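Local coordinates for putative lipoprotein (Bacteroides fragilis, PDB 3QNK) that has no established substrate but, as a SusD-like outer-membrane lipoprotein, probably binds glycans at the cell surface for uptake by a partner transporter, at residues Y23-Y28 / K176-K181; F240-K245 / W386-Y391; V361-D366 / A448-R453. All blocks are in the same frame, centred on the assembly; numbering follows the deposited sequence.

Contact 1 (Y23-Y28 / K176-K181); sequences YVNDLY and KGRATK
Tyr-28 reaches from helix 17-29 to the backbone of Ala-179, whose N-H points at the phenol oxygen. The bond from Ala-179 N to Tyr-28 OH is 2.8 Å long and nearly straight (166°), with the nitrogen at the ring edge, near its plane. Tyr-28 OH is also hydrogen-bonded to Glu-110 of helix 101-126, so this one oxygen ties the loop to two helices. The contact thus pins the last residues of an interhelical loop, just before helix 181-194 and within the alpha-alpha superhelix of this SusD-like protein, to the N-terminal helix.

The remaining contacts are looser. The methyl of Ala-179 lies against the hydroxyl, CB 3.5 Å from Tyr-28 OH. Arg-178 runs extended from CG to NE and crosses Tyr-28 at about a right angle. Its NH1 lies 4.0 Å from Tyr-28 CE2, guanidinium and ring planes 62° apart, and has a weak, long ion pair with Glu-110. Val-24 CG1 sits at the guanidinium edge, 4.2 Å from Arg-178 NH1. Asn-25 OD1 is 4.0 Å from Arg-178 NH2, while Asn-25 ND2 bonds to Ile-8 O of the second subunit.

Contact 2 (F240-K245 / W386-Y391); sequences FDVQYK and WIILRY
Phe-240 has CG anti to its backbone N (chi1 -168°), and Ile-388 has CG1 anti to its carbonyl carbon, with CD1 carried on in an extended course (chi2 159°). The two side chains lie side by side, pointing the same way. Ile-388 CD1 comes to the ring edge, 3.9 Å from Phe-240 CE2, and also lies 3.8 Å from Val-242 CG2, touching both Phe-240 and Val-242. Phe-240, Val-242, Trp-386 and Leu-389 share one face of the sheet; there Leu-389 CD1 packs against Phe-240 CB, and Val-242 CG2 rests on Trp-386 CB (3.9 Å) at the edge of the indole.

The backbones run antiparallel and are joined by two hydrogen-bonded pairs. Phe-240 N to Leu-389 O (3.0 Å) and Leu-389 N to Phe-240 O (2.9 Å, 175°) form one; the second donor lies in the carbonyl plane. Val-242 N to Trp-386 O (2.9 Å) and Trp-386 N to Val-242 O (2.8 Å) form the other. Ile-388 and Leu-389 both face Phe-240, a classic beta bulge, and the chain turns a corner at Ile-388.

Strand 238-244 is thereby central in a small antiparallel sheet, paired with 384-387 and 389-390. Helix 181-194 covers Phe-240 and Leu-389 through Ala-183, Ala-186 and Leu-187, and Met-253 of helix 253-257 touches Trp-386.

Contact 3 (V361-D366 / A448-R453); sequences VWKWID and AFEEQR
A type II' beta turn from Trp-362 to Ile-365, closed by Ile-365 N to Trp-362 O, places Lys-363 and Trp-364 at its corner, facing the irregular chain of Ala-448 to Glu-450.

Trp-364 presents the N-H of its indole edge to the backbone of Phe-449. The bond from Trp-364 NE1 to Phe-449 O is 2.8 Å long with an angle of 156° at the hydrogen; the donor is tilted 31° from the carbonyl plane, and the oxygen lies slightly out of the ring plane. Val-361 lies over one face of the Phe-449 ring, its CG2, anti to the backbone N, 3.5 Å from both Phe-449 CG and CD2. The same methyl also lies over one face of the Trp-364 indole, offset toward its rim.

Lys-363 crosses Glu-450 at about a right angle and bends at its end (chi4 55°), which sets NZ 3.1 Å from Ala-448 O in a weak hydrogen bond. Asn-322 OD1 is the stronger partner of this buried ammonium. The salt bridge from Lys-363 NZ to Glu-450 OE2 is long at 3.8 Å; that carboxylate is held chiefly by Arg-390, and the positive charges near it probably stabilise its ionised form. The whole is a buried loop-to-loop contact within the SusD family region, its two charges met from outside by Asn-322 and Arg-390.

The segment 448-453 links helix 432-446 to helix 453-460. Asn-322 of helix 317-322 packs on Ala-448 and Phe-449, while Met-253 and Asn-257 of helix 253-257 border Trp-364.

In the fold
Contact 2 lies between the other two, its centre about 13 Å from that of contact 1 and about 12 Å from that of contact 3; contacts 1 and 3 do not touch, their nearest atoms being about 14 Å apart. Phe-240 joins it to contact 1, its CE1 packing 3.9 Å from Gly-177 O and 4.2 Å from Tyr-28 CE1. Towards contact 3 the joint is firmer: Arg-390 NH1 and Glu-450 OE2 form a 2.6 Å salt bridge, and the rings of Trp-386 and Trp-364 meet edge-to-face. An acetate about 4 Å from the Ile-388 side chain probably came from the crystallisation liquor.

Contact 1 (Y23-Y28 / K176-K181)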
loop_
_atom_site.group_PDB
_atom_site.type_symbol
_atom_site.label_atom_id
_atom_site.label_comp_id
_atom_site.label_asym_id
_atom_site.label_seq_id
_atom_site.Cartn_x
_atom_site.Cartn_y
_atom_site.Cartn_z
ATOM N N TYR B 23 -8.809 -2.518 -19.696
ATOM C CA TYR B 23 -9.262 -1.880 -18.462
ATOM C C TYR B 23 -9.935 -2.918 -17.558
ATOM O O TYR B 23 -9.635 -2.977 -16.361
ATOM C CB TYR B 23 -10.224 -0.711 -18.777
ATOM C CG TYR B 23 -10.530 0.183 -17.594
ATOM C CD1 TYR B 23 -11.414 -0.226 -16.593
ATOM C CD2 TYR B 23 -9.945 1.440 -17.475
ATOM C CE1 TYR B 23 -11.668 0.575 -15.483
ATOM C CE2 TYR B 23 -10.189 2.249 -16.367
ATOM C CZ TYR B 23 -11.057 1.813 -15.376
ATOM O OH TYR B 23 -11.332 2.616 -14.303
ATOM N N VAL B 24 -10.832 -3.750 -18.138
ATOM C CA VAL B 24 -11.561 -4.789 -17.400
ATOM C C VAL B 24 -10.553 -5.854 -16.905
ATOM O O VAL B 24 -10.671 -6.294 -15.768
ATOM C CB VAL B 24 -12.727 -5.368 -18.224
ATOM C CG1 VAL B 24 -13.510 -6.410 -17.439
ATOM C CG2 VAL B 24 -13.662 -4.259 -18.674
ATOM N N ASN B 25 -9.505 -6.168 -17.701
ATOM C CA ASN B 25 -8.445 -7.098 -17.276
ATOM C C ASN B 25 -7.722 -6.567 -16.051
ATOM O O ASN B 25 -7.395 -7.347 -15.146
ATOM C CB ASN B 25 -7.427 -7.341 -18.395
ATOM C CG ASN B 25 -7.900 -8.148 -19.584
ATOM O OD1 ASN B 25 -9.083 -8.509 -19.738
ATOM N ND2 ASN B 25 -6.962 -8.436 -20.470
ATOM N N ASP B 26 -7.506 -5.225 -16.006
ATOM C CA ASP B 26 -6.878 -4.548 -14.872
ATOM C C ASP B 26 -7.753 -4.675 -13.636
ATOM O O ASP B 26 -7.229 -4.846 -12.532
ATOM C CB ASP B 26 -6.609 -3.080 -15.204
ATOM C CG ASP B 26 -5.833 -2.325 -14.143
ATOM O OD1 ASP B 26 -4.736 -2.789 -13.774
ATOM O OD2 ASP B 26 -6.299 -1.227 -13.728
ATOM N N LEU B 27 -9.091 -4.613 -13.822
ATOM C CA LEU B 27 -10.043 -4.738 -12.718
ATOM C C LEU B 27 -10.020 -6.160 -12.170
ATOM O O LEU B 27 -10.076 -6.344 -10.955
ATOM C CB LEU B 27 -11.466 -4.324 -13.128
ATOM C CG LEU B 27 -11.680 -2.863 -13.491
ATOM C CD1 LEU B 27 -13.031 -2.661 -14.136
ATOM C CD2 LEU B 27 -11.596 -1.992 -12.291
ATOM N N TYR B 28 -9.884 -7.157 -13.044
ATOM C CA TYR B 28 -9.762 -8.546 -12.600
ATOM C C TYR B 28 -8.445 -8.727 -11.854
ATOM O O TYR B 28 -8.401 -9.445 -10.856
ATOM C CB TYR B 28 -9.830 -9.526 -13.783
ATOM C CG TYR B 28 -11.226 -9.920 -14.213
ATOM C CD1 TYR B 28 -11.943 -10.899 -13.519
ATOM C CD2 TYR B 28 -11.796 -9.392 -15.373
ATOM C CE1 TYR B 28 -13.215 -11.301 -13.941
ATOM C CE2 TYR B 28 -13.073 -9.771 -15.792
ATOM C CZ TYR B 28 -13.775 -10.736 -15.081
ATOM O OH TYR B 28 -15.038 -11.111 -15.493
ATOM N N LYS B 176 -12.432 -18.051 -21.201
ATOM C CA LYS B 176 -12.636 -18.869 -19.991
ATOM C C LYS B 176 -11.788 -18.285 -18.849
ATOM O O LYS B 176 -10.623 -17.961 -19.086
ATOM C CB LYS B 176 -12.297 -20.345 -20.257
ATOM N N GLY B 177 -12.401 -18.083 -17.672
ATOM C CA GLY B 177 -11.778 -17.467 -16.491
ATOM C C GLY B 177 -12.532 -16.232 -15.977
ATOM O O GLY B 177 -12.442 -15.863 -14.794
ATOM N N ARG B 178 -13.309 -15.594 -16.891
ATOM C CA ARG B 178 -14.152 -14.420 -16.654
ATOM C C ARG B 178 -15.308 -14.766 -15.665
ATOM O O ARG B 178 -15.539 -15.937 -15.351
ATOM C CB ARG B 178 -14.718 -13.903 -18.011
ATOM C CG ARG B 178 -13.718 -13.204 -18.961
ATOM C CD ARG B 178 -14.433 -12.359 -20.047
ATOM N NE ARG B 178 -13.543 -11.740 -21.049
ATOM C CZ ARG B 178 -12.886 -10.579 -20.905
ATOM N NH1 ARG B 178 -12.980 -9.884 -19.775
ATOM N NH2 ARG B 178 -12.111 -10.123 -21.882
ATOM N N ALA B 179 -16.029 -13.753 -15.182
ATOM C CA ALA B 179 -17.188 -13.951 -14.319
ATOM C C ALA B 179 -18.391 -14.431 -15.140
ATOM O O ALA B 179 -18.697 -13.867 -16.190
ATOM C CB ALA B 179 -17.523 -12.655 -13.619
ATOM N N THR B 180 -19.080 -15.464 -14.659
ATOM C CA THR B 180 -20.274 -16.020 -15.319
ATOM C C THR B 180 -21.533 -15.650 -14.563
ATOM O O THR B 180 -21.451 -15.090 -13.458
ATOM C CB THR B 180 -20.163 -17.550 -15.397
ATOM O OG1 THR B 180 -19.851 -18.105 -14.091
ATOM C CG2 THR B 180 -19.154 -17.996 -16.457
ATOM N N LYS B 181 -22.698 -15.992 -15.137
ATOM C CA LYS B 181 -24.010 -15.805 -14.527
ATOM C C LYS B 181 -24.020 -16.604 -13.203
ATOM O O LYS B 181 -24.414 -16.079 -12.159
ATOM C CB LYS B 181 -25.076 -16.286 -15.520
ATOM C CG LYS B 181 -26.522 -15.923 -15.242
ATOM C CD LYS B 181 -27.402 -16.572 -16.322
ATOM C CE LYS B 181 -28.571 -15.718 -16.758
ATOM N NZ LYS B 181 -28.165 -14.439 -17.431
#

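Contact 2 (F240-K245 / W386-Y391)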
loop_
_atom_site.group_PDB
_atom_site.type_symbol
_atom_site.label_atom_id
_atom_site.label_comp_id
_atom_site.label_asym_id
_atom_site.label_seq_id
_atom_site.Cartn_x
_atom_site.Cartn_y
_atom_site.Cartn_z
ATOM N N PHE B 240 -15.939 -19.882 -9.765
ATOM C CA PHE B 240 -15.054 -18.732 -9.944
ATOM C C PHE B 240 -13.726 -18.982 -9.257
ATOM O O PHE B 240 -13.695 -19.357 -8.084
ATOM C CB PHE B 240 -15.686 -17.402 -9.437
ATOM C CG PHE B 240 -14.909 -16.174 -9.876
ATOM C CD1 PHE B 240 -14.995 -15.701 -11.185
ATOM C CD2 PHE B 240 -14.066 -15.519 -8.996
ATOM C CE1 PHE B 240 -14.243 -14.598 -11.599
ATOM C CE2 PHE B 240 -13.328 -14.403 -9.407
ATOM C CZ PHE B 240 -13.427 -13.947 -10.702
ATOM N N ASP B 241 -12.628 -18.768 -9.993
ATOM C CA ASP B 241 -11.273 -18.936 -9.463
ATOM C C ASP B 241 -10.285 -17.913 -10.038
ATOM O O ASP B 241 -10.606 -17.169 -10.970
ATOM C CB ASP B 241 -10.747 -20.367 -9.710
ATOM C CG ASP B 241 -10.569 -20.805 -11.168
ATOM O OD1 ASP B 241 -10.832 -19.978 -12.091
ATOM O OD2 ASP B 241 -10.181 -21.973 -11.389
ATOM N N VAL B 242 -9.082 -17.892 -9.453
ATOM C CA VAL B 242 -7.928 -17.098 -9.847
ATOM C C VAL B 242 -6.693 -17.994 -9.734
ATOM O O VAL B 242 -6.561 -18.740 -8.760
ATOM C CB VAL B 242 -7.750 -15.746 -9.087
ATOM C CG1 VAL B 242 -8.755 -14.711 -9.555
ATOM C CG2 VAL B 242 -7.828 -15.914 -7.595
ATOM N N GLN B 243 -5.826 -17.967 -10.744
ATOM C CA GLN B 243 -4.569 -18.713 -10.705
ATOM C C GLN B 243 -3.570 -17.726 -10.143
ATOM O O GLN B 243 -3.153 -16.799 -10.835
ATOM C CB GLN B 243 -4.172 -19.310 -12.074
ATOM C CG GLN B 243 -5.114 -20.419 -12.557
ATOM C CD GLN B 243 -6.470 -19.903 -13.013
ATOM O OE1 GLN B 243 -6.577 -18.968 -13.817
ATOM N NE2 GLN B 243 -7.542 -20.474 -12.482
ATOM N N TYR B 244 -3.347 -17.814 -8.826
ATOM C CA TYR B 244 -2.500 -16.886 -8.091
ATOM C C TYR B 244 -1.059 -17.330 -8.128
ATOM O O TYR B 244 -0.716 -18.379 -7.584
ATOM C CB TYR B 244 -3.009 -16.738 -6.645
ATOM C CG TYR B 244 -2.191 -15.830 -5.746
ATOM C CD1 TYR B 244 -2.033 -14.479 -6.040
ATOM C CD2 TYR B 244 -1.655 -16.302 -4.554
ATOM C CE1 TYR B 244 -1.303 -13.637 -5.203
ATOM C CE2 TYR B 244 -0.933 -15.468 -3.703
ATOM C CZ TYR B 244 -0.764 -14.134 -4.029
ATOM O OH TYR B 244 -0.064 -13.321 -3.174
ATOM N N LYS B 245 -0.227 -16.539 -8.821
ATOM C CA LYS B 245 1.215 -16.754 -8.937
ATOM C C LYS B 245 1.880 -15.477 -8.446
ATOM O O LYS B 245 1.974 -14.509 -9.206
ATOM C CB LYS B 245 1.628 -17.125 -10.377
ATOM N N TRP B 386 -6.615 -20.717 -6.780
ATOM C CA TRP B 386 -7.446 -20.216 -5.686
ATOM C C TRP B 386 -8.903 -20.192 -6.124
ATOM O O TRP B 386 -9.277 -19.368 -6.957
ATOM C CB TRP B 386 -6.969 -18.824 -5.223
ATOM C CG TRP B 386 -7.611 -18.383 -3.944
ATOM C CD1 TRP B 386 -8.421 -17.298 -3.763
ATOM C CD2 TRP B 386 -7.536 -19.051 -2.670
ATOM N NE1 TRP B 386 -8.849 -17.240 -2.449
ATOM C CE2 TRP B 386 -8.330 -18.312 -1.762
ATOM C CE3 TRP B 386 -6.925 -20.239 -2.226
ATOM C CZ2 TRP B 386 -8.492 -18.700 -0.428
ATOM C CZ3 TRP B 386 -7.107 -20.634 -0.909
ATOM C CH2 TRP B 386 -7.854 -19.853 -0.017
ATOM N N ILE B 387 -9.702 -21.127 -5.603
ATOM C CA ILE B 387 -11.113 -21.246 -5.973
ATOM C C ILE B 387 -11.964 -20.451 -4.988
ATOM O O ILE B 387 -12.249 -20.902 -3.862
ATOM C CB ILE B 387 -11.563 -22.710 -6.098
ATOM C CG1 ILE B 387 -10.597 -23.468 -7.037
ATOM C CG2 ILE B 387 -13.003 -22.758 -6.589
ATOM C CD1 ILE B 387 -10.668 -24.986 -6.970
ATOM N N ILE B 388 -12.368 -19.262 -5.430
ATOM C CA ILE B 388 -13.175 -18.340 -4.634
ATOM C C ILE B 388 -14.596 -18.919 -4.518
ATOM O O ILE B 388 -15.150 -18.917 -3.438
ATOM C CB ILE B 388 -13.112 -16.885 -5.224
ATOM C CG1 ILE B 388 -11.646 -16.353 -5.191
ATOM C CG2 ILE B 388 -14.019 -15.938 -4.448
ATOM C CD1 ILE B 388 -11.300 -15.218 -6.142
ATOM N N LEU B 389 -15.149 -19.475 -5.588
ATOM C CA LEU B 389 -16.482 -20.058 -5.538
ATOM C C LEU B 389 -16.503 -21.468 -6.179
ATOM O O LEU B 389 -16.147 -21.631 -7.353
ATOM C CB LEU B 389 -17.518 -19.136 -6.220
ATOM C CG LEU B 389 -17.701 -17.697 -5.693
ATOM C CD1 LEU B 389 -18.467 -16.848 -6.734
ATOM C CD2 LEU B 389 -18.457 -17.690 -4.384
ATOM N N ARG B 390 -16.900 -22.476 -5.363
ATOM C CA ARG B 390 -17.074 -23.898 -5.698
ATOM C C ARG B 390 -18.549 -24.298 -5.644
ATOM O O ARG B 390 -19.283 -23.795 -4.784
ATOM C CB ARG B 390 -16.345 -24.760 -4.673
ATOM C CG ARG B 390 -14.885 -25.075 -4.896
ATOM C CD ARG B 390 -14.318 -25.575 -3.559
ATOM N NE ARG B 390 -14.882 -26.876 -3.242
ATOM C CZ ARG B 390 -14.890 -27.454 -2.054
ATOM N NH1 ARG B 390 -14.331 -26.857 -1.015
ATOM N NH2 ARG B 390 -15.426 -28.648 -1.901
ATOM N N TYR B 391 -18.956 -25.285 -6.455
ATOM C CA TYR B 391 -20.336 -25.792 -6.458
ATOM C C TYR B 391 -20.769 -26.343 -5.063
ATOM O O TYR B 391 -21.934 -26.184 -4.699
ATOM C CB TYR B 391 -20.512 -26.868 -7.537
ATOM C CG TYR B 391 -21.946 -27.218 -7.885
ATOM C CD1 TYR B 391 -22.940 -26.242 -7.909
ATOM C CD2 TYR B 391 -22.292 -28.509 -8.272
ATOM C CE1 TYR B 391 -24.254 -26.555 -8.249
ATOM C CE2 TYR B 391 -23.599 -28.827 -8.644
ATOM C CZ TYR B 391 -24.578 -27.847 -8.634
ATOM O OH TYR B 391 -25.856 -28.151 -9.027
#

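Contact 3 (V361-D366 / A448-R453)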
loop_
_atom_site.group_PDB
_atom_site.type_symbol
_atom_site.label_atom_id
_atom_site.label_comp_id
_atom_site.label_asym_id
_atom_site.label_seq_id
_atom_site.Cartn_x
_atom_site.Cartn_y
_atom_site.Cartn_z
ATOM N N VAL B 361 -1.153 -27.737 5.967
ATOM C CA VAL B 361 -2.274 -27.845 5.031
ATOM C C VAL B 361 -1.839 -28.656 3.738
ATOM O O VAL B 361 -0.654 -28.651 3.352
ATOM C CB VAL B 361 -2.822 -26.436 4.681
ATOM C CG1 VAL B 361 -1.803 -25.641 3.852
ATOM C CG2 VAL B 361 -4.143 -26.521 3.930
ATOM N N TRP B 362 -2.800 -29.374 3.125
ATOM C CA TRP B 362 -2.657 -30.005 1.801
ATOM C C TRP B 362 -3.582 -29.186 0.801
ATOM O O TRP B 362 -3.180 -28.104 0.324
ATOM C CB TRP B 362 -2.991 -31.516 1.817
ATOM C CG TRP B 362 -2.480 -32.238 0.617
ATOM C CD1 TRP B 362 -2.383 -31.756 -0.654
ATOM C CD2 TRP B 362 -1.945 -33.571 0.584
ATOM N NE1 TRP B 362 -1.820 -32.704 -1.484
ATOM C CE2 TRP B 362 -1.547 -33.832 -0.751
ATOM C CE3 TRP B 362 -1.677 -34.544 1.572
ATOM C CZ2 TRP B 362 -0.955 -35.050 -1.136
ATOM C CZ3 TRP B 362 -1.118 -35.754 1.183
ATOM C CH2 TRP B 362 -0.774 -36.004 -0.157
ATOM N N LYS B 363 -4.836 -29.680 0.580
ATOM C CA LYS B 363 -5.889 -29.088 -0.238
ATOM C C LYS B 363 -5.370 -28.464 -1.558
ATOM O O LYS B 363 -5.052 -29.190 -2.495
ATOM C CB LYS B 363 -6.685 -28.040 0.570
ATOM C CG LYS B 363 -8.183 -28.299 0.528
ATOM C CD LYS B 363 -8.950 -27.028 0.708
ATOM C CE LYS B 363 -10.431 -27.262 0.892
ATOM N NZ LYS B 363 -10.817 -28.172 1.997
ATOM N N TRP B 364 -5.249 -27.128 -1.605
ATOM C CA TRP B 364 -4.823 -26.384 -2.783
ATOM C C TRP B 364 -3.300 -26.431 -3.006
ATOM O O TRP B 364 -2.847 -25.833 -3.980
ATOM C CB TRP B 364 -5.362 -24.941 -2.761
ATOM C CG TRP B 364 -5.418 -24.327 -1.395
ATOM C CD1 TRP B 364 -6.495 -24.273 -0.555
ATOM C CD2 TRP B 364 -4.310 -23.786 -0.663
ATOM N NE1 TRP B 364 -6.130 -23.687 0.646
ATOM C CE2 TRP B 364 -4.796 -23.383 0.605
ATOM C CE3 TRP B 364 -2.951 -23.579 -0.969
ATOM C CZ2 TRP B 364 -3.984 -22.759 1.552
ATOM C CZ3 TRP B 364 -2.148 -22.964 -0.028
ATOM C CH2 TRP B 364 -2.665 -22.561 1.218
ATOM N N ILE B 365 -2.518 -27.143 -2.164
ATOM C CA ILE B 365 -1.096 -27.344 -2.455
ATOM C C ILE B 365 -1.029 -28.659 -3.260
ATOM O O ILE B 365 -1.409 -29.709 -2.741
ATOM C CB ILE B 365 -0.129 -27.326 -1.246
ATOM C CG1 ILE B 365 -0.192 -25.968 -0.526
ATOM C CG2 ILE B 365 1.315 -27.591 -1.734
ATOM C CD1 ILE B 365 0.521 -25.916 0.814
ATOM N N ASP B 366 -0.603 -28.585 -4.546
ATOM C CA ASP B 366 -0.539 -29.731 -5.452
ATOM C C ASP B 366 0.698 -30.610 -5.169
ATOM O O ASP B 366 1.593 -30.719 -6.006
ATOM C CB ASP B 366 -0.560 -29.268 -6.918
ATOM C CG ASP B 366 -1.011 -30.292 -7.958
ATOM O OD1 ASP B 366 -1.089 -31.509 -7.612
ATOM O OD2 ASP B 366 -1.290 -29.878 -9.118
ATOM N N ALA B 448 -12.535 -25.990 4.966
ATOM C CA ALA B 448 -11.329 -25.742 5.751
ATOM C C ALA B 448 -10.219 -25.203 4.829
ATOM O O ALA B 448 -10.064 -25.697 3.719
ATOM C CB ALA B 448 -10.883 -27.015 6.455
ATOM N N PHE B 449 -9.514 -24.148 5.249
ATOM C CA PHE B 449 -8.373 -23.520 4.540
ATOM C C PHE B 449 -8.806 -22.836 3.273
ATOM O O PHE B 449 -7.974 -22.578 2.395
ATOM C CB PHE B 449 -7.200 -24.497 4.290
ATOM C CG PHE B 449 -6.871 -25.196 5.578
ATOM C CD1 PHE B 449 -6.433 -24.467 6.688
ATOM C CD2 PHE B 449 -7.151 -26.555 5.746
ATOM C CE1 PHE B 449 -6.225 -25.093 7.921
ATOM C CE2 PHE B 449 -6.972 -27.172 6.982
ATOM C CZ PHE B 449 -6.480 -26.445 8.054
ATOM N N GLU B 450 -10.090 -22.466 3.202
ATOM C CA GLU B 450 -10.627 -21.757 2.038
ATOM C C GLU B 450 -11.122 -20.380 2.426
ATOM O O GLU B 450 -12.012 -19.857 1.776
ATOM C CB GLU B 450 -11.716 -22.567 1.358
ATOM C CG GLU B 450 -11.138 -23.673 0.499
ATOM C CD GLU B 450 -12.216 -24.441 -0.229
ATOM O OE1 GLU B 450 -12.545 -24.079 -1.386
ATOM O OE2 GLU B 450 -12.791 -25.355 0.401
ATOM N N GLU B 451 -10.516 -19.789 3.470
ATOM C CA GLU B 451 -10.774 -18.435 3.969
ATOM C C GLU B 451 -12.255 -18.205 4.353
ATOM O O GLU B 451 -12.782 -17.106 4.132
ATOM C CB GLU B 451 -10.296 -17.366 2.945
ATOM C CG GLU B 451 -9.627 -16.177 3.617
ATOM C CD GLU B 451 -9.210 -14.985 2.764
ATOM O OE1 GLU B 451 -8.694 -15.193 1.632
ATOM O OE2 GLU B 451 -9.336 -13.842 3.277
ATOM N N GLN B 452 -12.909 -19.199 4.990
ATOM C CA GLN B 452 -14.313 -19.017 5.388
ATOM C C GLN B 452 -14.546 -19.113 6.884
ATOM O O GLN B 452 -15.419 -18.439 7.394
ATOM C CB GLN B 452 -15.199 -20.057 4.690
ATOM C CG GLN B 452 -15.538 -19.753 3.243
ATOM C CD GLN B 452 -16.973 -20.057 2.942
ATOM O OE1 GLN B 452 -17.923 -19.669 3.674
ATOM N NE2 GLN B 452 -17.155 -20.663 1.794
ATOM N N ARG B 453 -13.779 -19.950 7.588
ATOM C CA ARG B 453 -13.945 -20.220 9.010
ATOM C C ARG B 453 -14.054 -18.959 9.848
ATOM O O ARG B 453 -14.898 -18.881 10.749
ATOM C CB ARG B 453 -12.793 -21.096 9.532
ATOM C CG ARG B 453 -12.943 -21.565 10.981
ATOM C CD ARG B 453 -14.264 -22.252 11.179
ATOM N NE ARG B 453 -14.414 -22.702 12.546
ATOM C CZ ARG B 453 -15.458 -23.381 12.983
ATOM N NH1 ARG B 453 -16.460 -23.675 12.161
ATOM N NH2 ARG B 453 -15.505 -23.790 14.238
#